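Side-chain contacts in hypothetical protein (Parabacteroides merdae, PDB 4OO3), which is of unknown function but is probably an NAD(P)-dependent oxidoreductase, with a nucleotide-binding Rossmann domain and a C-terminal oxidoreductase domain: residues Q57-N60 against T61-E64; S127-L130 against L131-C134. All coordinates share one frame; numbering follows the deposited sequence.

Overall arrangement
Both contacts are local and lie within the Rossmann-fold part of the chain. Following the chain from the N terminus, contact 1 comes first, near the end of helix 47-61 and the start of the loop to strand 70-75. That strand is at one edge of the six-stranded parallel sheet. Contact 2 follows in series, within helix 125-140, which links strand 114-117 to strand 145-147 at the other edge. Neither contact closes a long loop, and the two do not nest or cross. The centres of contact 1 and contact 2 are about 38 Å apart. The nearest atoms of contact 1 and contact 2 are about 25 Å apart. Contact 1 is at the surface, while contact 2 packs against helices 98-110 and 419-439.

Contact 1: Q57-N60 against T61-E64; sequences QGFN and TRAE
T61 turns back onto Q57 in the last turn of helix 47-61. The hydroxyl T61 OG1 donates to Q57 O at 2.8 Å. The donor is tilted 23° from the carbonyl plane. With chi1 at 52°, OG1 lies between the backbone N and the carbonyl carbon, within range of the preceding turn. T61 N adds two weak bonds, to Q57 O and to G58 O. Q57 O thus receives OG1 of T61 well and its N only weakly.

The remaining contacts are van der Waals. The methyl CG2 of T61 lies 3.8 Å from NE2 of Q57, and the two side chains cross at about a right angle. The R62 chain runs extended from CG to NE past F59 O, with R62 CG 3.6 Å from that oxygen. F59 O sits over one face of the R62 guanidinium, offset toward its rim. R62 NH1 is 4.0 Å from CD1 of F59, with the ring and guanidinium planes 49° apart.

The polar end of R62 is held by loop carbonyls. R62 NE donates to E64 O at 2.9 Å, R62 NH2 bonds N65 O and R62 NH1 bonds K29 O. A leucine in place of R62 would probably leave these three carbonyls without their R62 donors and the loop freer to move. The T61 hydroxyl thus serves a carbonyl of the last helical turn, while R62 fastens the loop that follows.

Contact 2: S127-L130 against L131-C134; sequences SFKL and LEEC
F128 and E132 are joined by one of four successive i to i+4 backbone bonds in helix 125-140: L131 N to S127 O, E132 N to F128 O, E133 N to K129 O and C134 N to L130 O, at 2.8 to 3.3 Å. This helix is the crossover of a beta-alpha-beta unit in the Rossmann fold, between strands 114-117 and 145-147.

The main side-chain contact also pairs F128 with E132. E132 CG lies over one face of the F128 ring, offset toward the rim, in a CH-pi contact 4.3 Å from the centroid. The carboxylate follows the ring, its plane turned 24° from it, and E132 CD comes 3.6 Å from F128 CE2. F128 has CG anti to its backbone N (chi1 174°), while E132 CG is anti to its carbonyl carbon (chi1 -71°). These two torsions bring the groups together across one turn. The F128 ring also meets Y239 edge-to-face and touches Y427, Y428 and T431 of helix 419-439. The ring thus packs among tyrosines and a threonine, with the aliphatic CG of E132 over one face.

On another side of the helix, L130 reaches E133: L130 CD1 approaches E133 OE1 at 3.8 Å. L130 also packs on E103 and K106 of helix 98-110. L131 and C134 turn inward onto L145 of strand 145-147, which seats the helix against the parallel sheet. K129 NZ is 6.2 Å from E132 OE1, too far for a salt bridge. The sulfur SG of C134 ends 3.2 Å from L130 O.

Contact 1: Q57-N60 against T61-E64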
loop_
_atom_site.group_PDB
_atom_site.type_symbol
_atom_site.label_atom_id
_atom_site.label_comp_id
_atom_site.label_asym_id
_atom_site.label_seq_id
_atom_site.Cartn_x
_atom_site.Cartn_y
_atom_site.Cartn_z
ATOM N N GLN A 57 5.850 23.222 -3.273
ATOM C CA GLN A 57 5.870 24.500 -3.960
ATOM C C GLN A 57 5.377 24.352 -5.402
ATOM O O GLN A 57 4.786 25.287 -5.950
ATOM C CB GLN A 57 7.269 25.123 -3.912
ATOM C CG GLN A 57 7.338 26.556 -4.431
ATOM C CD GLN A 57 6.519 27.542 -3.604
ATOM O OE1 GLN A 57 6.082 27.234 -2.492
ATOM N NE2 GLN A 57 6.316 28.737 -4.144
ATOM N N GLY A 58 5.617 23.186 -6.008
ATOM C CA GLY A 58 5.014 22.844 -7.300
ATOM C C GLY A 58 3.491 22.846 -7.246
ATOM O O GLY A 58 2.828 23.344 -8.160
ATOM N N PHE A 59 2.930 22.301 -6.168
ATOM C CA PHE A 59 1.486 22.372 -5.954
ATOM C C PHE A 59 1.007 23.827 -5.810
ATOM O O PHE A 59 -0.061 24.180 -6.302
ATOM C CB PHE A 59 1.054 21.567 -4.716
ATOM C CG PHE A 59 1.462 20.108 -4.733
ATOM C CD1 PHE A 59 1.661 19.411 -5.929
ATOM C CD2 PHE A 59 1.608 19.417 -3.536
ATOM C CE1 PHE A 59 2.024 18.070 -5.918
ATOM C CE2 PHE A 59 1.962 18.079 -3.523
ATOM C CZ PHE A 59 2.167 17.403 -4.713
ATOM N N ASN A 60 1.793 24.660 -5.135
ATOM C CA ASN A 60 1.435 26.070 -4.913
ATOM C C ASN A 60 1.520 26.937 -6.172
ATOM O O ASN A 60 0.910 27.996 -6.224
ATOM C CB ASN A 60 2.339 26.713 -3.845
ATOM C CG ASN A 60 2.022 26.265 -2.429
ATOM O OD1 ASN A 60 1.074 25.520 -2.171
ATOM N ND2 ASN A 60 2.836 26.732 -1.488
ATOM N N THR A 61 2.296 26.507 -7.162
ATOM C CA THR A 61 2.556 27.317 -8.360
ATOM C C THR A 61 1.940 26.731 -9.631
ATOM O O THR A 61 2.183 27.240 -10.721
ATOM C CB THR A 61 4.075 27.461 -8.597
ATOM O OG1 THR A 61 4.679 26.160 -8.603
ATOM C CG2 THR A 61 4.704 28.295 -7.503
ATOM N N ARG A 62 1.153 25.665 -9.501
ATOM C CA ARG A 62 0.583 25.003 -10.673
ATOM C C ARG A 62 -0.579 25.812 -11.235
ATOM O O ARG A 62 -1.196 26.601 -10.524
ATOM C CB ARG A 62 0.120 23.582 -10.332
ATOM C CG ARG A 62 -1.238 23.512 -9.657
ATOM C CD ARG A 62 -1.551 22.112 -9.156
ATOM N NE ARG A 62 -2.709 22.147 -8.260
ATOM C CZ ARG A 62 -2.910 21.331 -7.229
ATOM N NH1 ARG A 62 -2.038 20.376 -6.931
ATOM N NH2 ARG A 62 -4.001 21.476 -6.485
ATOM N N ALA A 63 -0.892 25.570 -12.505
ATOM C CA ALA A 63 -1.855 26.374 -13.249
ATOM C C ALA A 63 -3.308 26.165 -12.815
ATOM O O ALA A 63 -4.052 27.138 -12.692
ATOM C CB ALA A 63 -1.706 26.114 -14.742
ATOM N N GLU A 64 -3.709 24.910 -12.597
ATOM C CA GLU A 64 -5.089 24.583 -12.198
ATOM C C GLU A 64 -5.191 24.408 -10.693
ATOM O O GLU A 64 -4.489 23.578 -10.120
ATOM C CB GLU A 64 -5.582 23.296 -12.876
ATOM C CG GLU A 64 -5.987 23.449 -14.337
ATOM C CD GLU A 64 -7.371 24.061 -14.545
ATOM O OE1 GLU A 64 -8.274 23.871 -13.698
ATOM O OE2 GLU A 64 -7.565 24.725 -15.583
#

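Contact 2: S127-L130 against L131-C134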
loop_
_atom_site.group_PDB
_atom_site.type_symbol
_atom_site.label_atom_id
_atom_site.label_comp_id
_atom_site.label_asym_id
_atom_site.label_seq_id
_atom_site.Cartn_x
_atom_site.Cartn_y
_atom_site.Cartn_z
ATOM N N SER A 127 9.894 -4.172 15.426
ATOM C CA SER A 127 9.072 -3.002 15.132
ATOM C C SER A 127 7.572 -3.317 15.189
ATOM O O SER A 127 6.780 -2.441 15.536
ATOM C CB SER A 127 9.456 -2.358 13.789
ATOM O OG SER A 127 9.647 -3.315 12.759
ATOM N N PHE A 128 7.183 -4.555 14.873
ATOM C CA PHE A 128 5.785 -4.978 15.022
ATOM C C PHE A 128 5.312 -4.897 16.474
ATOM O O PHE A 128 4.196 -4.452 16.745
ATOM C CB PHE A 128 5.568 -6.406 14.513
ATOM C CG PHE A 128 4.175 -6.927 14.770
ATOM C CD1 PHE A 128 3.094 -6.437 14.043
ATOM C CD2 PHE A 128 3.938 -7.872 15.756
ATOM C CE1 PHE A 128 1.811 -6.902 14.274
ATOM C CE2 PHE A 128 2.650 -8.339 15.992
ATOM C CZ PHE A 128 1.586 -7.852 15.252
ATOM N N LYS A 129 6.161 -5.344 17.395
ATOM C CA LYS A 129 5.871 -5.250 18.825
ATOM C C LYS A 129 5.676 -3.789 19.218
ATOM O O LYS A 129 4.738 -3.449 19.936
ATOM C CB LYS A 129 7.000 -5.887 19.647
ATOM C CG LYS A 129 6.555 -6.472 20.980
ATOM C CD LYS A 129 7.408 -7.679 21.364
ATOM C CE LYS A 129 6.792 -8.500 22.491
ATOM N NZ LYS A 129 7.042 -7.901 23.828
ATOM N N LEU A 130 6.558 -2.925 18.721
ATOM C CA LEU A 130 6.449 -1.482 18.951
ATOM C C LEU A 130 5.144 -0.914 18.362
ATOM O O LEU A 130 4.527 -0.025 18.950
ATOM C CB LEU A 130 7.672 -0.756 18.358
ATOM C CG LEU A 130 7.924 0.687 18.813
ATOM C CD1 LEU A 130 8.105 0.759 20.323
ATOM C CD2 LEU A 130 9.131 1.276 18.093
ATOM N N LEU A 131 4.722 -1.445 17.215
ATOM C CA LEU A 131 3.510 -0.975 16.543
ATOM C C LEU A 131 2.263 -1.366 17.313
ATOM O O LEU A 131 1.273 -0.649 17.277
ATOM C CB LEU A 131 3.425 -1.534 15.123
ATOM C CG LEU A 131 2.235 -1.111 14.252
ATOM C CD1 LEU A 131 2.271 0.384 13.977
ATOM C CD2 LEU A 131 2.230 -1.881 12.944
ATOM N N GLU A 132 2.301 -2.514 17.985
ATOM C CA GLU A 132 1.220 -2.907 18.885
ATOM C C GLU A 132 1.066 -1.916 20.031
ATOM O O GLU A 132 -0.050 -1.554 20.382
ATOM C CB GLU A 132 1.462 -4.299 19.465
ATOM C CG GLU A 132 1.305 -5.424 18.467
ATOM C CD GLU A 132 1.576 -6.766 19.100
ATOM O OE1 GLU A 132 2.730 -7.013 19.513
ATOM O OE2 GLU A 132 0.626 -7.557 19.201
ATOM N N GLU A 133 2.186 -1.491 20.617
ATOM C CA GLU A 133 2.155 -0.468 21.669
ATOM C C GLU A 133 1.549 0.846 21.137
ATOM O O GLU A 133 0.709 1.465 21.803
ATOM C CB GLU A 133 3.561 -0.224 22.238
ATOM C CG GLU A 133 3.566 0.463 23.600
ATOM C CD GLU A 133 4.960 0.837 24.091
ATOM O OE1 GLU A 133 5.960 0.399 23.487
ATOM O OE2 GLU A 133 5.058 1.576 25.095
ATOM N N CYS A 134 1.972 1.248 19.934
ATOM C CA CYS A 134 1.425 2.427 19.252
ATOM C C CYS A 134 -0.098 2.387 19.193
ATOM O O CYS A 134 -0.769 3.372 19.520
ATOM C CB CYS A 134 1.967 2.545 17.822
ATOM S SG CYS A 134 3.739 2.854 17.681
#